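Local coordinates for dihydropyrimidinase (Dictyostelium discoideum, PDB 2FTW), which catalyses the reversible, zinc-dependent hydrolytic ring opening of dihydropyrimidines, the second step of reductive pyrimidine degradation, at residues 351-356 and 423-428. Numbering follows the deposited sequence.
Sequences VEDRMS and DFNIFE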
ATOM      1  N   VAL A 351     -14.697  27.651  13.970  1.00 24.49           N
ATOM      2  CA  VAL A 351     -15.985  27.224  14.542  1.00 24.46           C
ATOM      3  C   VAL A 351     -17.186  27.626  13.661  1.00 24.25           C
ATOM      4  O   VAL A 351     -18.090  26.809  13.435  1.00 23.25           O
ATOM      5  CB  VAL A 351     -16.158  27.695  16.009  1.00 24.45           C
ATOM      6  CG1 VAL A 351     -16.564  29.173  16.089  1.00 25.02           C
ATOM      7  CG2 VAL A 351     -17.175  26.806  16.730  1.00 25.01           C
ATOM      8  N   GLU A 352     -17.161  28.848  13.124  1.00 23.92           N
ATOM      9  CA  GLU A 352     -18.264  29.324  12.286  1.00 24.47           C
ATOM     10  C   GLU A 352     -18.302  28.628  10.923  1.00 24.61           C
ATOM     11  O   GLU A 352     -19.354  28.223  10.441  1.00 24.76           O
ATOM     12  CB  GLU A 352     -18.188  30.849  12.078  1.00 24.28           C
ATOM     13  CG  GLU A 352     -19.447  31.438  11.391  1.00 23.93           C
ATOM     14  CD  GLU A 352     -19.464  32.955  11.345  1.00 24.64           C
ATOM     15  OE1 GLU A 352     -18.703  33.618  12.079  1.00 24.80           O
ATOM     16  OE2 GLU A 352     -20.283  33.511  10.590  1.00 27.90           O
ATOM     17  N   ASP A 353     -17.146  28.486  10.298  1.00 25.31           N
ATOM     18  CA  ASP A 353     -17.099  28.095   8.896  1.00 25.16           C
ATOM     19  C   ASP A 353     -16.886  26.604   8.626  1.00 24.83           C
ATOM     20  O   ASP A 353     -16.945  26.177   7.471  1.00 25.08           O
ATOM     21  CB  ASP A 353     -16.066  28.962   8.201  1.00 25.74           C
ATOM     22  CG  ASP A 353     -16.429  30.442   8.284  1.00 28.31           C
ATOM     23  OD1 ASP A 353     -17.503  30.814   7.762  1.00 32.67           O
ATOM     24  OD2 ASP A 353     -15.675  31.228   8.891  1.00 31.88           O
ATOM     25  N   ARG A 354     -16.691  25.811   9.679  1.00 24.48           N
ATOM     26  CA  ARG A 354     -16.407  24.367   9.541  1.00 24.02           C
ATOM     27  C   ARG A 354     -17.364  23.691   8.582  1.00 23.72           C
ATOM     28  O   ARG A 354     -16.954  23.088   7.614  1.00 24.13           O
ATOM     29  CB  ARG A 354     -16.480  23.658  10.902  1.00 24.01           C
ATOM     30  CG  ARG A 354     -16.251  22.136  10.837  1.00 23.64           C
ATOM     31  CD  ARG A 354     -16.259  21.459  12.193  1.00 22.57           C
ATOM     32  NE  ARG A 354     -17.554  21.601  12.836  1.00 22.82           N
ATOM     33  CZ  ARG A 354     -18.398  20.617  13.150  1.00 21.41           C
ATOM     34  NH1 ARG A 354     -19.566  20.937  13.701  1.00 21.44           N
ATOM     35  NH2 ARG A 354     -18.105  19.339  12.931  1.00 19.91           N
ATOM     36  N   MET A 355     -18.650  23.806   8.841  1.00 23.97           N
ATOM     37  CA  MET A 355     -19.633  23.045   8.071  1.00 24.11           C
ATOM     38  C   MET A 355     -19.761  23.437   6.604  1.00 23.24           C
ATOM     39  O   MET A 355     -19.946  22.577   5.753  1.00 23.16           O
ATOM     40  CB  MET A 355     -20.984  23.091   8.783  1.00 24.13           C
ATOM     41  CG  MET A 355     -20.966  22.117   9.946  1.00 25.89           C
ATOM     42  SD  MET A 355     -22.480  22.018  10.828  1.00 28.15           S
ATOM     43  CE  MET A 355     -23.582  21.285   9.630  1.00 28.09           C
ATOM     44  N   SER A 356     -19.664  24.729   6.313  1.00 22.63           N
ATOM     45  CA  SER A 356     -19.733  25.201   4.939  0.50 22.36           C
ATOM     46  C   SER A 356     -18.455  24.836   4.194  1.00 22.35           C
ATOM     47  O   SER A 356     -18.497  24.494   3.016  1.00 22.15           O
ATOM     48  CB  SER A 356     -19.984  26.709   4.891  0.50 22.21           C
ATOM     49  OG  SER A 356     -21.343  26.994   5.178  0.50 21.05           O
ATOM     50  N   ASP A 423     -10.136  39.653  14.113  1.00 33.03           N
ATOM     51  CA  ASP A 423     -10.219  40.506  12.923  1.00 32.53           C
ATOM     52  C   ASP A 423      -9.524  39.916  11.693  1.00 31.82           C
ATOM     53  O   ASP A 423      -8.995  40.654  10.859  1.00 31.78           O
ATOM     54  CB  ASP A 423      -9.643  41.904  13.247  1.00 33.04           C
ATOM     55  N   PHE A 424      -9.538  38.587  11.588  1.00 30.76           N
ATOM     56  CA  PHE A 424      -8.927  37.864  10.474  1.00 29.82           C
ATOM     57  C   PHE A 424      -9.631  36.523  10.336  1.00 28.93           C
ATOM     58  O   PHE A 424     -10.102  35.973  11.336  1.00 29.18           O
ATOM     59  CB  PHE A 424      -7.425  37.671  10.713  1.00 29.89           C
ATOM     60  CG  PHE A 424      -6.666  37.168   9.505  1.00 30.03           C
ATOM     61  CD1 PHE A 424      -6.167  38.063   8.564  1.00 29.68           C
ATOM     62  CD2 PHE A 424      -6.448  35.802   9.313  1.00 29.44           C
ATOM     63  CE1 PHE A 424      -5.470  37.612   7.453  1.00 29.63           C
ATOM     64  CE2 PHE A 424      -5.749  35.343   8.198  1.00 29.53           C
ATOM     65  CZ  PHE A 424      -5.265  36.248   7.266  1.00 29.71           C
ATOM     66  N   ASN A 425      -9.749  36.045   9.092  1.00 27.82           N
ATOM     67  CA  ASN A 425     -10.315  34.732   8.759  1.00 26.88           C
ATOM     68  C   ASN A 425      -9.394  34.007   7.759  1.00 26.11           C
ATOM     69  O   ASN A 425      -8.991  34.570   6.731  1.00 25.17           O
ATOM     70  CB  ASN A 425     -11.730  34.900   8.184  1.00 27.14           C
ATOM     71  CG  ASN A 425     -12.586  33.642   8.324  1.00 27.10           C
ATOM     72  OD1 ASN A 425     -12.214  32.573   7.858  1.00 28.36           O
ATOM     73  ND2 ASN A 425     -13.751  33.781   8.935  1.00 27.41           N
ATOM     74  N   ILE A 426      -9.042  32.760   8.068  1.00 25.16           N
ATOM     75  CA  ILE A 426      -8.161  31.987   7.192  1.00 24.57           C
ATOM     76  C   ILE A 426      -8.872  31.538   5.901  1.00 23.88           C
ATOM     77  O   ILE A 426      -8.223  31.289   4.890  1.00 22.79           O
ATOM     78  CB  ILE A 426      -7.500  30.792   7.930  1.00 24.46           C
ATOM     79  CG1 ILE A 426      -8.533  29.744   8.347  1.00 23.66           C
ATOM     80  CG2 ILE A 426      -6.678  31.312   9.140  1.00 23.75           C
ATOM     81  CD1 ILE A 426      -7.892  28.441   8.771  1.00 24.29           C
ATOM     82  N   PHE A 427     -10.204  31.477   5.950  1.00 24.09           N
ATOM     83  CA  PHE A 427     -11.035  31.163   4.784  1.00 24.33           C
ATOM     84  C   PHE A 427     -11.460  32.420   4.007  1.00 24.32           C
ATOM     85  O   PHE A 427     -12.356  32.359   3.178  1.00 23.56           O
ATOM     86  CB  PHE A 427     -12.276  30.346   5.200  1.00 24.62           C
ATOM     87  CG  PHE A 427     -11.956  29.171   6.068  1.00 24.25           C
ATOM     88  CD1 PHE A 427     -11.235  28.079   5.551  1.00 25.25           C
ATOM     89  CD2 PHE A 427     -12.329  29.159   7.406  1.00 24.91           C
ATOM     90  CE1 PHE A 427     -10.907  26.990   6.358  1.00 24.68           C
ATOM     91  CE2 PHE A 427     -12.014  28.072   8.223  1.00 24.75           C
ATOM     92  CZ  PHE A 427     -11.295  26.987   7.700  1.00 25.54           C
ATOM     93  N   GLU A 428     -10.785  33.547   4.240  1.00 24.94           N
ATOM     94  CA  GLU A 428     -11.093  34.789   3.516  1.00 24.94           C
ATOM     95  C   GLU A 428     -11.167  34.590   1.994  1.00 25.05           C
ATOM     96  O   GLU A 428     -10.276  33.981   1.384  1.00 24.53           O
ATOM     97  CB  GLU A 428     -10.056  35.867   3.834  1.00 25.24           C
ATOM     98  CG  GLU A 428     -10.389  37.245   3.274  1.00 26.13           C
ATOM     99  CD  GLU A 428     -11.492  37.956   4.034  1.00 28.28           C
ATOM    100  OE1 GLU A 428     -11.551  37.824   5.280  1.00 29.72           O
ATOM    101  OE2 GLU A 428     -12.282  38.677   3.385  1.00 29.89           O
TER
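Asp353 and Asn425 reach for each other from opposite directions and are joined by a single, almost straight hydrogen bond. Asn425 ND2 donates to Asp353 OD2 over 3.2 Å with an N-H...O angle of 171°. The oxygen lies in the plane of the amide and is approached nearly along its own C-O bond, while carboxylate and amide are twisted 56° against each other. With its CG turned anti to the carbonyl carbon, Asp353 extends the carboxylate to the amide. The backbone directs Asp353 CB at the loop, where it sits 3.8 Å from Phe427 CD2 and slightly farther from CE2. The methylene meets the ring obliquely, and Ile426 CG1 lies over the centre of one ring face, 3.8 Å above its plane. One aspartate side chain therefore makes both a polar and an apolar contact with the 423-428 loop, and the Phe427 side chain lies about 10 Å from that of the zinc ligand Asp325.

The amide is held at both ends. Asn425 OD1 accepts a hydrogen bond from the backbone N of Phe427 at 3.0 Å, in the carbonyl plane and on a lone pair, which closes an Asx turn. CG of Asn425 stands anti to its own backbone N (chi1 -157°), carrying the amide out to Asp353; rotation about CB-CG then turns OD1 to Phe427 N and ND2 to the carboxylate. His418 ND1 is a second acceptor for ND2, and together these bonds are consistent with one orientation of the buried amide. Asn349, just ahead of the 351-356 segment, also binds the loop, through OD1 to the N of Ile426.

The contact joins the residue just before helix 354-363 to the loop between strands 409-412 and 431-441. There the Asx turn overlaps a type I beta turn from Asn425 to Glu428, closed by Glu428 N to Asn425 O, in an amidohydrolase that combines a (beta-alpha)8-barrel with a beta-sandwich.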